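Local coordinates for protein methyl-coenzyme M reductase gamma subunit (Methermicoccus shengliensis DSM 18856, PDB 7NKG) that forms the gamma subunit of methyl-coenzyme M reductase, the factor 430 enzyme that probably releases methane from methyl-coenzyme M in its host archaeon, at residues C[7-12]-C[227-232]; C[30-35]-C[138-143]; C[75-80]-C[125-130]; C[91-96]-C[215-220]; C[145-150]-C[201-206]. All coordinates share one frame; numbering follows the deposited sequence.

Contact 1 (C[7-12]-C[227-232])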
# COMPACT_ATOMS: atom_id res chain seq x y z
N TYR C 7 -22.82 33.07 -27.47
CA TYR C 7 -21.47 32.88 -26.94
C TYR C 7 -21.26 33.11 -25.45
O TYR C 7 -20.64 32.27 -24.79
CB TYR C 7 -20.47 33.78 -27.70
CG TYR C 7 -20.41 33.50 -29.18
CD1 TYR C 7 -19.80 32.36 -29.67
CD2 TYR C 7 -20.96 34.38 -30.10
CE1 TYR C 7 -19.74 32.09 -31.03
CE2 TYR C 7 -20.90 34.13 -31.47
CZ TYR C 7 -20.28 32.99 -31.93
OH TYR C 7 -20.21 32.73 -33.28
N TYR C 8 -21.65 34.29 -24.94
CA TYR C 8 -21.31 34.67 -23.58
C TYR C 8 -22.17 35.87 -23.15
O TYR C 8 -22.50 36.74 -23.98
CB TYR C 8 -19.83 35.09 -23.59
CG TYR C 8 -19.18 35.23 -22.23
CD1 TYR C 8 -18.90 34.12 -21.45
CD2 TYR C 8 -18.73 36.47 -21.78
CE1 TYR C 8 -18.29 34.24 -20.21
CE2 TYR C 8 -18.12 36.60 -20.54
CZ TYR C 8 -17.89 35.49 -19.76
OH TYR C 8 -17.23 35.60 -18.56
N PRO C 9 -22.54 35.96 -21.86
CA PRO C 9 -23.34 37.11 -21.40
C PRO C 9 -22.48 38.38 -21.19
O PRO C 9 -21.28 38.38 -21.49
CB PRO C 9 -23.92 36.59 -20.08
CG PRO C 9 -22.81 35.73 -19.55
CD PRO C 9 -22.24 35.04 -20.75
N GLY C 10 -23.09 39.45 -20.66
CA GLY C 10 -22.36 40.68 -20.36
C GLY C 10 -22.54 41.75 -21.42
O GLY C 10 -22.79 41.45 -22.58
N ASN C 11 -22.38 43.02 -21.00
CA ASN C 11 -22.57 44.17 -21.88
C ASN C 11 -21.40 45.17 -21.87
O ASN C 11 -21.51 46.21 -22.52
CB ASN C 11 -23.87 44.89 -21.50
CG ASN C 11 -23.89 45.47 -20.11
OD1 ASN C 11 -22.98 45.27 -19.30
ND2 ASN C 11 -24.93 46.23 -19.79
N THR C 12 -20.32 44.90 -21.12
CA THR C 12 -19.17 45.82 -21.10
C THR C 12 -18.28 45.58 -22.32
O THR C 12 -18.44 44.57 -23.02
CB THR C 12 -18.37 45.64 -19.79
OG1 THR C 12 -17.73 44.36 -19.80
CG2 THR C 12 -19.22 45.84 -18.54
N SER C 227 -22.69 42.85 -14.37
CA SER C 227 -23.71 42.13 -13.60
C SER C 227 -24.14 40.78 -14.20
O SER C 227 -24.26 39.81 -13.46
CB SER C 227 -24.94 43.01 -13.40
OG SER C 227 -24.55 44.28 -12.90
N GLU C 228 -24.38 40.72 -15.53
CA GLU C 228 -24.84 39.46 -16.15
C GLU C 228 -23.80 38.36 -16.06
O GLU C 228 -24.19 37.19 -16.01
CB GLU C 228 -25.19 39.66 -17.61
CG GLU C 228 -26.34 40.63 -17.86
CD GLU C 228 -26.58 40.91 -19.34
OE1 GLU C 228 -26.02 40.18 -20.19
OE2 GLU C 228 -27.35 41.85 -19.64
N VAL C 229 -22.49 38.71 -16.09
CA VAL C 229 -21.43 37.71 -15.99
C VAL C 229 -21.40 37.15 -14.56
O VAL C 229 -21.34 35.93 -14.39
CB VAL C 229 -20.06 38.29 -16.41
CG1 VAL C 229 -18.94 37.27 -16.21
CG2 VAL C 229 -20.10 38.75 -17.87
N VAL C 230 -21.47 38.02 -13.54
CA VAL C 230 -21.50 37.58 -12.13
C VAL C 230 -22.75 36.69 -11.92
O VAL C 230 -22.65 35.63 -11.30
CB VAL C 230 -21.50 38.77 -11.15
CG1 VAL C 230 -21.65 38.30 -9.70
CG2 VAL C 230 -20.23 39.60 -11.30
N GLU C 231 -23.90 37.11 -12.48
CA GLU C 231 -25.14 36.34 -12.40
C GLU C 231 -24.97 34.97 -13.06
O GLU C 231 -25.43 33.96 -12.53
CB GLU C 231 -26.27 37.11 -13.09
CG GLU C 231 -27.58 36.35 -13.09
CD GLU C 231 -28.72 37.03 -13.82
OE1 GLU C 231 -28.51 38.12 -14.41
OE2 GLU C 231 -29.83 36.47 -13.78
N TRP C 232 -24.36 34.93 -14.24
CA TRP C 232 -24.13 33.68 -14.98
C TRP C 232 -23.29 32.71 -14.14
O TRP C 232 -23.64 31.53 -14.03
CB TRP C 232 -23.45 33.99 -16.32
CG TRP C 232 -23.08 32.77 -17.12
CD1 TRP C 232 -23.85 32.14 -18.05
CD2 TRP C 232 -21.88 32.01 -17.00
NE1 TRP C 232 -23.20 31.01 -18.51
CE2 TRP C 232 -21.99 30.91 -17.87
CE3 TRP C 232 -20.69 32.17 -16.25
CZ2 TRP C 232 -20.98 29.94 -17.99
CZ3 TRP C 232 -19.71 31.21 -16.35
CH2 TRP C 232 -19.85 30.11 -17.22
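Pro9 lies against the start of helix 227-245, its CG 3.7 Å from Trp232 CB, and the ring and the indole side chain cross at about a right angle. Trp232 holds its CG anti to the backbone N (chi1 176°), which brings CB and CG of the tryptophan alongside the proline ring. One residue on, the N-H of Gly10 bonds to Glu228 OE1 at 3.1 Å, meeting the oxygen from above the carboxylate plane rather than within it. Val229 fills the other flank: CG1 touches Tyr8 OH at 3.4 Å, while CG2 lies 3.9 Å from Gly10 CA. A beta carbon on Gly10 would collide with that methyl, so the close approach of loop and helix depends on the bare glycine, whose positive phi (100°) also suits that residue.

Further out, both loop carbonyls flanking Pro9, those of Tyr8 and Gly10, bond to Arg19 of helix 13-23, and the Tyr8 ring stands edge-to-face to Trp101. The polar tips look to other proteins of the assembly: Tyr8 OH bonds to an acidic side chain of one neighbouring chain, whereas Glu228 OE1 and Trp232 NE1 have partners on another. Buried throughout, the arrangement is a loop-on-helix packing that joins the N-terminal segment to the start of the long C-terminal helix within the multi-subunit reductase.

Contact 2 (C[30-35]-C[138-143])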
# COMPACT_ATOMS: atom_id res chain seq x y z
N ARG C 30 -1.65 43.64 -38.05
CA ARG C 30 -0.26 43.55 -38.51
C ARG C 30 -0.09 42.34 -39.43
O ARG C 30 -0.97 41.48 -39.51
CB ARG C 30 0.70 43.45 -37.30
CG ARG C 30 0.51 42.17 -36.48
CD ARG C 30 1.20 42.26 -35.14
NE ARG C 30 0.54 43.22 -34.25
CZ ARG C 30 -0.57 43.00 -33.54
NH1 ARG C 30 -1.17 41.81 -33.59
NH2 ARG C 30 -1.07 43.95 -32.77
N GLU C 31 1.04 42.29 -40.14
CA GLU C 31 1.32 41.19 -41.06
C GLU C 31 2.60 40.47 -40.68
O GLU C 31 3.58 41.10 -40.27
CB GLU C 31 1.45 41.74 -42.48
CG GLU C 31 0.16 42.31 -43.02
CD GLU C 31 0.21 42.65 -44.49
OE1 GLU C 31 1.25 43.18 -44.95
OE2 GLU C 31 -0.79 42.38 -45.19
N ILE C 32 2.61 39.16 -40.88
CA ILE C 32 3.80 38.34 -40.70
C ILE C 32 3.92 37.46 -41.94
O ILE C 32 2.92 36.87 -42.38
CB ILE C 32 3.81 37.49 -39.39
CG1 ILE C 32 5.19 36.80 -39.23
CG2 ILE C 32 2.67 36.44 -39.37
CD1 ILE C 32 5.51 36.38 -37.83
N SER C 33 5.13 37.37 -42.52
CA SER C 33 5.33 36.50 -43.68
C SER C 33 5.29 35.02 -43.25
O SER C 33 5.49 34.70 -42.07
CB SER C 33 6.66 36.81 -44.35
OG SER C 33 7.75 36.39 -43.55
N ASP C 34 5.06 34.12 -44.21
CA ASP C 34 5.03 32.69 -43.92
C ASP C 34 6.37 32.21 -43.35
O ASP C 34 6.38 31.47 -42.37
CB ASP C 34 4.69 31.89 -45.18
CG ASP C 34 3.28 32.08 -45.69
OD1 ASP C 34 2.40 32.47 -44.89
OD2 ASP C 34 3.04 31.84 -46.90
N GLU C 35 7.50 32.66 -43.91
CA GLU C 35 8.81 32.21 -43.43
C GLU C 35 9.16 32.79 -42.07
O GLU C 35 9.75 32.07 -41.25
CB GLU C 35 9.90 32.51 -44.46
CG GLU C 35 9.80 31.55 -45.63
CD GLU C 35 10.76 31.79 -46.76
OE1 GLU C 35 11.39 32.87 -46.82
OE2 GLU C 35 10.88 30.87 -47.60
N SER C 138 -3.37 34.08 -34.70
CA SER C 138 -3.06 34.40 -33.31
C SER C 138 -2.11 35.60 -33.17
O SER C 138 -2.14 36.28 -32.13
CB SER C 138 -2.47 33.19 -32.59
OG SER C 138 -1.09 32.98 -32.87
N ILE C 139 -1.25 35.83 -34.17
CA ILE C 139 -0.27 36.92 -34.10
C ILE C 139 -0.65 38.17 -34.91
O ILE C 139 -0.28 39.28 -34.53
CB ILE C 139 1.16 36.40 -34.48
CG1 ILE C 139 2.26 37.36 -33.97
CG2 ILE C 139 1.31 36.19 -36.00
CD1 ILE C 139 3.65 36.68 -33.76
N GLU C 140 -1.35 38.00 -36.03
CA GLU C 140 -1.70 39.13 -36.89
C GLU C 140 -2.90 39.92 -36.39
O GLU C 140 -3.02 41.10 -36.74
CB GLU C 140 -2.00 38.65 -38.31
CG GLU C 140 -0.77 38.13 -39.04
CD GLU C 140 -0.98 37.93 -40.53
OE1 GLU C 140 -2.14 37.73 -40.93
OE2 GLU C 140 0.02 37.99 -41.28
N THR C 141 -3.83 39.27 -35.67
CA THR C 141 -5.06 39.93 -35.24
C THR C 141 -4.91 40.70 -33.92
O THR C 141 -3.87 40.65 -33.26
CB THR C 141 -6.21 38.90 -35.17
OG1 THR C 141 -5.94 38.00 -34.09
CG2 THR C 141 -6.45 38.20 -36.49
N GLU C 142 -5.96 41.45 -33.57
CA GLU C 142 -6.05 42.19 -32.32
C GLU C 142 -5.99 41.30 -31.08
O GLU C 142 -5.91 41.84 -29.99
CB GLU C 142 -7.32 43.03 -32.30
CG GLU C 142 -8.61 42.22 -32.29
CD GLU C 142 -9.84 43.09 -32.13
OE1 GLU C 142 -9.93 43.81 -31.11
OE2 GLU C 142 -10.68 43.08 -33.05
N MET C 143 -6.05 39.96 -31.23
CA MET C 143 -5.87 39.08 -30.08
C MET C 143 -4.45 39.23 -29.50
O MET C 143 -4.23 38.79 -28.37
CB MET C 143 -6.15 37.63 -30.48
CG MET C 143 -7.59 37.42 -30.88
SD MET C 143 -8.02 35.68 -31.08
CE MET C 143 -7.16 35.28 -32.59
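Arg30 and Glu140 reach past each other in opposite senses, each delivering its polar end to the other segment's backbone. The arginine chain starts with CG between its own backbone N and carbonyl carbon (chi1 64°) and bends again at chi3, which turns the NH1 edge of the guanidinium to the end of helix 128-140. There NH1 donates to two carbonyls, Ile139 O at 2.8 Å and Thr141 O at 3.0 Å. The first lies near the guanidinium plane; the second is approached from above its own carbonyl plane, a less direct bond. Arg30 N adds a third link, to Glu140 O at 3.2 Å.

The NH1 bonds set the guanidinium beside the C-terminal end of the helix, where its charge would probably suit the helix dipole. Glu140 extends the other way beyond CG, and its OE2 receives the N-H of Ile32 at 2.9 Å on the anti side of the carboxylate, in a nearly straight bond (167°). The same oxygen forms a salt bridge with Lys136, one helical turn back, which probably favours the charged carboxylate.

Beside these polar grips, Ile32 and Ile139 cross at about a right angle and meet methyl to methyl, CG2 to CG2, at 3.6 Å. Ile40 of helix 34-41 touches both isoleucines, while Val198 and Leu200 of strand 193-201 pack on Ile32 and Ile139 respectively.

Contact 3 (C[75-80]-C[125-130]); sequences PGAAAG and EARERD
Arg127 and Arg129 straddle the short helix 75-79 through different bends. In Arg127 the turn comes early, at chi2 (-80°), laying the aliphatic chain along the helix backbone: CB is 3.6 Å from Gly76 C, and CG is 3.6 Å from Ala77 N. Its guanidinium then lies with one face over Ala77 CA, and NH2 reaches 3.6 Å from Gly80 C. Arg129 begins with CG between its backbone N and carbonyl carbon (chi1 74°) and bends at chi3, so that the methyl of Ala79 rests over one guanidinium face, near its rim, with CB 3.4 Å from NH2.

Gly76 occupies the gap between these chains. A beta carbon there would run into Arg127 CB and Asp130 OD2, and its absence lets Arg129 CG approach Gly76 CA to 3.6 Å. This is where strand 122-127 passes directly into helix 128-140, with Arg127 at the N-cap position, while helix 75-79 ends in a Schellman motif at Gly80, whose positive phi suits glycine.

Asp130 supplies the hydrogen bond across the contact. Gly76 N donates to its OD1 at 3.0 Å, on the syn side of the carboxylate, so an acid from one helix receives an N-H in the first turn of the other. Its OD2 bonds to Thr74 OG1. The arginines have further partners: Arg129 NE forms a salt bridge with Asp81, and Arg127, besides bonding Asp81 O through NH2, donates through NE and NH1 to the backbone of a chain of another protein.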
# COMPACT_ATOMS: atom_id res chain seq x y z
N PRO C 75 -6.05 19.71 -43.79
CA PRO C 75 -4.91 19.54 -44.72
C PRO C 75 -3.69 18.91 -44.03
O PRO C 75 -3.05 18.02 -44.61
CB PRO C 75 -4.64 20.97 -45.21
CG PRO C 75 -5.95 21.68 -45.02
CD PRO C 75 -6.50 21.11 -43.75
N GLY C 76 -3.43 19.30 -42.79
CA GLY C 76 -2.33 18.74 -42.01
C GLY C 76 -2.49 17.26 -41.71
O GLY C 76 -1.52 16.51 -41.79
N ALA C 77 -3.71 16.83 -41.36
CA ALA C 77 -3.96 15.42 -41.07
C ALA C 77 -3.85 14.60 -42.36
O ALA C 77 -3.21 13.55 -42.36
CB ALA C 77 -5.34 15.25 -40.47
N ALA C 78 -4.41 15.09 -43.47
CA ALA C 78 -4.33 14.40 -44.75
C ALA C 78 -2.87 14.18 -45.19
O ALA C 78 -2.56 13.12 -45.73
CB ALA C 78 -5.08 15.19 -45.80
N ALA C 79 -1.98 15.15 -44.91
CA ALA C 79 -0.56 15.05 -45.27
C ALA C 79 0.29 14.26 -44.26
O ALA C 79 1.46 13.98 -44.55
CB ALA C 79 0.02 16.44 -45.45
N GLY C 80 -0.25 13.97 -43.08
CA GLY C 80 0.49 13.24 -42.06
C GLY C 80 1.50 14.10 -41.34
O GLY C 80 2.49 13.57 -40.82
N GLU C 125 -2.00 22.77 -29.81
CA GLU C 125 -1.26 21.75 -30.54
C GLU C 125 -2.16 21.32 -31.70
O GLU C 125 -3.38 21.20 -31.54
CB GLU C 125 -0.90 20.54 -29.68
CG GLU C 125 0.05 20.86 -28.55
CD GLU C 125 0.65 19.62 -27.92
OE1 GLU C 125 1.18 18.76 -28.66
OE2 GLU C 125 0.61 19.52 -26.68
N ALA C 126 -1.58 21.10 -32.86
CA ALA C 126 -2.33 20.65 -34.04
C ALA C 126 -1.32 20.13 -35.08
O ALA C 126 -0.12 20.37 -34.96
CB ALA C 126 -3.16 21.81 -34.62
N ARG C 127 -1.80 19.48 -36.16
CA ARG C 127 -0.96 19.07 -37.30
C ARG C 127 -0.22 20.33 -37.80
O ARG C 127 -0.83 21.41 -37.83
CB ARG C 127 -1.84 18.45 -38.39
CG ARG C 127 -2.49 17.14 -37.98
CD ARG C 127 -1.56 15.95 -38.07
NE ARG C 127 -2.29 14.71 -37.83
CZ ARG C 127 -1.80 13.49 -38.03
NH1 ARG C 127 -2.55 12.42 -37.81
NH2 ARG C 127 -0.55 13.33 -38.47
N GLU C 128 1.10 20.24 -37.98
CA GLU C 128 1.92 21.42 -38.21
C GLU C 128 1.34 22.51 -39.15
O GLU C 128 1.23 23.66 -38.71
CB GLU C 128 3.33 21.06 -38.67
CG GLU C 128 4.26 22.25 -38.60
CD GLU C 128 5.71 21.98 -38.92
OE1 GLU C 128 6.07 20.82 -39.22
OE2 GLU C 128 6.50 22.95 -38.84
N ARG C 129 0.94 22.17 -40.41
CA ARG C 129 0.42 23.23 -41.29
C ARG C 129 -0.86 23.87 -40.72
O ARG C 129 -1.02 25.07 -40.87
CB ARG C 129 0.23 22.77 -42.73
CG ARG C 129 -0.95 21.86 -43.00
CD ARG C 129 -0.81 21.24 -44.38
NE ARG C 129 0.35 20.35 -44.43
CZ ARG C 129 1.00 19.97 -45.53
NH1 ARG C 129 0.60 20.39 -46.72
NH2 ARG C 129 2.06 19.18 -45.44
N ASP C 130 -1.70 23.09 -40.01
CA ASP C 130 -2.92 23.62 -39.37
C ASP C 130 -2.53 24.56 -38.24
O ASP C 130 -3.18 25.60 -38.07
CB ASP C 130 -3.79 22.50 -38.79
CG ASP C 130 -4.12 21.37 -39.73
OD1 ASP C 130 -4.09 21.58 -40.97
OD2 ASP C 130 -4.40 20.27 -39.23

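Contact 4 (C[91-96]-C[215-220])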
# COMPACT_ATOMS: atom_id res chain seq x y z
N SER C 91 0.08 39.44 -20.89
CA SER C 91 0.09 40.25 -19.68
C SER C 91 -1.30 40.45 -19.10
O SER C 91 -2.26 40.66 -19.83
CB SER C 91 0.71 41.62 -19.94
OG SER C 91 0.85 42.36 -18.73
N MET C 92 -1.39 40.46 -17.78
CA MET C 92 -2.63 40.82 -17.11
C MET C 92 -2.88 42.35 -17.15
O MET C 92 -3.98 42.78 -16.80
CB MET C 92 -2.62 40.28 -15.68
CG MET C 92 -2.79 38.77 -15.66
SD MET C 92 -2.76 38.03 -14.04
CE MET C 92 -4.25 38.69 -13.33
N TYR C 93 -1.91 43.15 -17.65
CA TYR C 93 -2.06 44.59 -17.80
C TYR C 93 -2.69 44.88 -19.16
O TYR C 93 -2.10 45.50 -20.04
CB TYR C 93 -0.71 45.30 -17.60
CG TYR C 93 -0.32 45.16 -16.14
CD1 TYR C 93 -1.03 45.82 -15.15
CD2 TYR C 93 0.60 44.20 -15.74
CE1 TYR C 93 -0.82 45.55 -13.81
CE2 TYR C 93 0.86 43.96 -14.40
CZ TYR C 93 0.15 44.65 -13.43
OH TYR C 93 0.36 44.40 -12.10
N ASN C 94 -3.91 44.39 -19.29
CA ASN C 94 -4.77 44.60 -20.46
C ASN C 94 -4.19 44.13 -21.76
O ASN C 94 -4.56 44.66 -22.83
CB ASN C 94 -5.19 46.06 -20.56
CG ASN C 94 -5.92 46.53 -19.35
OD1 ASN C 94 -6.63 45.75 -18.69
ND2 ASN C 94 -5.80 47.81 -19.03
N ALA C 95 -3.44 42.99 -21.77
CA ALA C 95 -3.11 42.35 -23.07
C ALA C 95 -4.48 41.97 -23.70
O ALA C 95 -5.41 41.64 -22.94
CB ALA C 95 -2.32 41.08 -22.89
N PRO C 96 -4.69 42.20 -25.00
CA PRO C 96 -6.02 41.90 -25.57
C PRO C 96 -6.53 40.49 -25.23
O PRO C 96 -7.70 40.30 -24.87
CB PRO C 96 -5.84 42.09 -27.06
CG PRO C 96 -4.68 42.99 -27.18
CD PRO C 96 -3.76 42.68 -26.04
N ILE C 215 -9.73 41.00 -20.50
CA ILE C 215 -9.54 40.83 -19.06
C ILE C 215 -10.29 41.95 -18.33
O ILE C 215 -10.28 43.10 -18.79
CB ILE C 215 -8.02 40.84 -18.62
CG1 ILE C 215 -7.85 40.14 -17.24
CG2 ILE C 215 -7.41 42.28 -18.58
CD1 ILE C 215 -6.42 39.86 -16.82
N TYR C 216 -10.89 41.62 -17.19
CA TYR C 216 -11.52 42.64 -16.35
C TYR C 216 -10.43 43.18 -15.40
O TYR C 216 -9.54 42.43 -14.99
CB TYR C 216 -12.65 42.04 -15.50
CG TYR C 216 -13.88 41.65 -16.29
CD1 TYR C 216 -14.79 42.62 -16.71
CD2 TYR C 216 -14.16 40.33 -16.58
CE1 TYR C 216 -15.95 42.27 -17.39
CE2 TYR C 216 -15.30 39.97 -17.29
CZ TYR C 216 -16.19 40.94 -17.70
OH TYR C 216 -17.31 40.59 -18.42
N ARG C 217 -10.52 44.47 -15.05
CA ARG C 217 -9.60 45.08 -14.08
C ARG C 217 -10.36 46.17 -13.35
O ARG C 217 -11.09 46.94 -13.99
CB ARG C 217 -8.36 45.68 -14.76
CG ARG C 217 -7.20 44.70 -14.98
CD ARG C 217 -5.89 45.41 -15.37
NE ARG C 217 -5.38 46.29 -14.32
CZ ARG C 217 -4.60 45.93 -13.30
NH1 ARG C 217 -4.24 44.66 -13.14
NH2 ARG C 217 -4.18 46.83 -12.42
N VAL C 218 -10.18 46.27 -12.04
CA VAL C 218 -10.87 47.26 -11.22
C VAL C 218 -10.57 48.70 -11.70
O VAL C 218 -11.40 49.59 -11.48
CB VAL C 218 -10.52 47.09 -9.71
CG1 VAL C 218 -9.13 47.63 -9.39
CG2 VAL C 218 -11.58 47.74 -8.82
N ASP C 219 -9.39 48.93 -12.31
CA ASP C 219 -8.98 50.26 -12.80
C ASP C 219 -9.27 50.46 -14.30
O ASP C 219 -8.75 51.40 -14.90
CB ASP C 219 -7.51 50.54 -12.47
CG ASP C 219 -6.52 49.54 -13.02
OD1 ASP C 219 -6.94 48.68 -13.84
OD2 ASP C 219 -5.35 49.59 -12.61
N ASN C 220 -10.09 49.58 -14.92
CA ASN C 220 -10.47 49.74 -16.31
C ASN C 220 -11.97 49.39 -16.41
O ASN C 220 -12.79 50.30 -16.31
CB ASN C 220 -9.57 48.90 -17.25
CG ASN C 220 -9.99 49.03 -18.70
OD1 ASN C 220 -10.34 50.12 -19.16
ND2 ASN C 220 -9.96 47.93 -19.45
O HOH W 1 -5.07 42.25 -14.25
O HOH W 2 -2.28 44.61 -10.93
O HOH W 3 -9.33 45.60 -18.04
O HOH W 4 -6.19 49.09 -16.47
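Tyr93 sets its ring obliquely against Arg217, the two planes 47° apart, with CE1 over one face of the guanidinium and 3.6 Å from NH1. The arginine reaches this place by a bend at chi3 (64°) that follows a nearly extended chi2. Its NE/NH2 edge is held by Asp219, gripped side-on by two nitrogens: NE bonds to OD1, and NH2 to OD2 at 3.0 Å, close to the guanidinium plane. Asp219 stands within a type I turn from Arg217 to Asn220, so the salt bridge closes over its own turn.

NH1 instead serves the other segment through water. One water, in the guanidinium plane, donates to Met92 O and accepts from Arg217 NH1, each at 2.8 Å; a second joins NH1 to Tyr93 OH. Asn94 closes the inverse gamma turn centred on Tyr93 and has left-handed backbone angles. With its CG anti to the carbonyl carbon (chi1 -59°), it brings OD1 to 3.4 Å from Arg217 CD. That oxygen shares a third water with Ile215 O and Asn220 ND2, which also bonds to Ala210 O, while a fourth links Asn94 ND2 to Asp219 OD1. No direct hydrogen bond crosses between the segments.

The apolar end is formed by Ile215, whose CD1 meets Met92 CG at 4.0 Å as the two chains cross at about a right angle. Met92 also packs on His159, one of the residues lining the factor 430 pocket. The contact thus ties the loop between strand 83-90 and helix 99-109 to the one leading from helix 206-212 toward helix 227-245.

Contact 5 (C[145-150]-C[201-206])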
# COMPACT_ATOMS: atom_id res chain seq x y z
N CYS C 145 -1.00 41.93 -28.77
CA CYS C 145 -0.21 43.16 -28.76
C CYS C 145 1.20 42.60 -28.66
O CYS C 145 1.48 41.84 -27.72
CB CYS C 145 -0.49 44.09 -27.58
SG CYS C 145 0.84 45.30 -27.31
N PRO C 146 2.14 43.01 -29.52
CA PRO C 146 3.48 42.41 -29.49
C PRO C 146 4.33 42.78 -28.27
O PRO C 146 5.35 42.12 -28.04
CB PRO C 146 4.09 42.87 -30.81
CG PRO C 146 3.39 44.14 -31.14
CD PRO C 146 1.98 43.93 -30.67
N ALA C 147 3.94 43.81 -27.49
CA ALA C 147 4.65 44.17 -26.26
C ALA C 147 4.01 43.43 -25.07
O ALA C 147 4.75 42.88 -24.22
CB ALA C 147 4.57 45.68 -26.02
N LEU C 148 2.66 43.46 -24.94
CA LEU C 148 2.00 42.83 -23.79
C LEU C 148 1.89 41.33 -23.92
O LEU C 148 1.56 40.69 -22.92
CB LEU C 148 0.61 43.44 -23.58
CG LEU C 148 0.57 44.95 -23.29
CD1 LEU C 148 -0.86 45.47 -23.35
CD2 LEU C 148 1.16 45.28 -21.92
N ALA C 149 2.21 40.74 -25.08
CA ALA C 149 2.13 39.30 -25.27
C ALA C 149 3.44 38.81 -25.88
O ALA C 149 4.20 39.59 -26.45
CB ALA C 149 0.96 38.98 -26.20
N GLY C 150 3.71 37.51 -25.74
CA GLY C 150 4.89 36.92 -26.33
C GLY C 150 4.72 35.43 -26.56
O GLY C 150 4.08 34.76 -25.74
N GLY C 201 6.04 44.70 -35.36
CA GLY C 201 5.34 45.97 -35.42
C GLY C 201 5.20 46.69 -34.11
O GLY C 201 5.80 46.30 -33.10
N LYS C 202 4.40 47.73 -34.14
CA LYS C 202 4.26 48.60 -32.99
C LYS C 202 3.43 48.00 -31.86
O LYS C 202 2.46 47.27 -32.14
CB LYS C 202 3.63 49.94 -33.41
CG LYS C 202 2.15 49.87 -33.79
CD LYS C 202 1.69 51.09 -34.57
CE LYS C 202 0.26 50.94 -35.07
NZ LYS C 202 0.10 50.01 -36.22
N PRO C 203 3.70 48.36 -30.60
CA PRO C 203 2.80 47.94 -29.52
C PRO C 203 1.49 48.72 -29.57
O PRO C 203 1.45 49.83 -30.12
CB PRO C 203 3.53 48.38 -28.25
CG PRO C 203 4.93 48.69 -28.67
CD PRO C 203 4.78 49.21 -30.06
N MET C 204 0.45 48.20 -28.92
CA MET C 204 -0.79 48.96 -28.76
C MET C 204 -0.53 50.06 -27.74
O MET C 204 0.30 49.88 -26.84
CB MET C 204 -1.90 48.07 -28.19
CG MET C 204 -2.36 47.02 -29.15
SD MET C 204 -3.79 46.15 -28.47
CE MET C 204 -4.15 45.07 -29.85
N SER C 205 -1.28 51.17 -27.82
CA SER C 205 -1.22 52.20 -26.77
C SER C 205 -1.94 51.64 -25.53
O SER C 205 -2.71 50.67 -25.64
CB SER C 205 -1.92 53.47 -27.23
OG SER C 205 -3.31 53.25 -27.40
N GLU C 206 -1.74 52.25 -24.35
CA GLU C 206 -2.44 51.81 -23.13
C GLU C 206 -3.97 51.92 -23.31
O GLU C 206 -4.69 51.01 -22.90
CB GLU C 206 -2.01 52.65 -21.93
CG GLU C 206 -0.59 52.38 -21.47
CD GLU C 206 -0.14 53.19 -20.27
OE1 GLU C 206 -0.86 54.14 -19.88
OE2 GLU C 206 0.91 52.85 -19.69
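Ala147 and Pro203 meet methyl to ring, CB to CB at 3.7 Å, and form the apolar centre together with Cys145 and Met204. The Met204 chain, extended beyond CG, runs past the cysteine, bringing its CG to 3.8 Å from Cys145 CB. Leu29 and Pro96 touch Met204 from outside the two segments, and Ile183 of strand 182-187 packs on Ala147.

At the heart of this packing the sulfur of Cys145 is itself a polar acceptor. SG stands anti to the backbone N (chi1 162°), directed at the other segment, and receives Met204 N at 3.3 Å in a nearly straight bond of 169°. Two further N-H groups, from Ala147 and Leu148, reach the same sulfur from its own segment. Three backbone donors therefore surround one buried thiol, which could favour partial negative charge on the sulfur.

The local turn is closed by Ala149 N bonding to Cys145 O. It leads into strand 149-151, an outer strand of the antiparallel sheet in this chain, paired with strand 83-90; the facing segment 201-206 leaves strand 193-201 of a second antiparallel sheet. The contact thus bridges the two sheets through the connections beside them.

Toward the more polar edge, Pro146 turns its CG to the backbone carbonyls of the other segment, 3.4 Å from Lys202 O and 3.8 Å from Gly201 O. Lys202, exposed, starts its side chain away from the other segment. Beyond it, Ser205 caps the start of helix 206-212 by accepting the N-H of Glu208.

Contacts 1, 2 and 4 are buried, whereas contacts 3 and 5 are only partly so. Contacts 2 and 3 share helix 128-140, using its C-terminal and N-terminal ends respectively; contacts 3 and 5 reach the same four-stranded sheet by different strands. Contacts 2, 4 and 5 touch one another and form a continuous cluster, with Met204 packing against both Pro96 and Glu142. Contact 1 joins contact 4 through Val229 and Tyr216, while contact 3 lies across the chain's centre from contacts 1, 4 and 5. Their chemistry differs: charged side chains bond to backbone in contact 2, waters mediate in contact 4, a thiol accepts in contact 5. Other protein chains meet contacts 1, 3 and 4 alone.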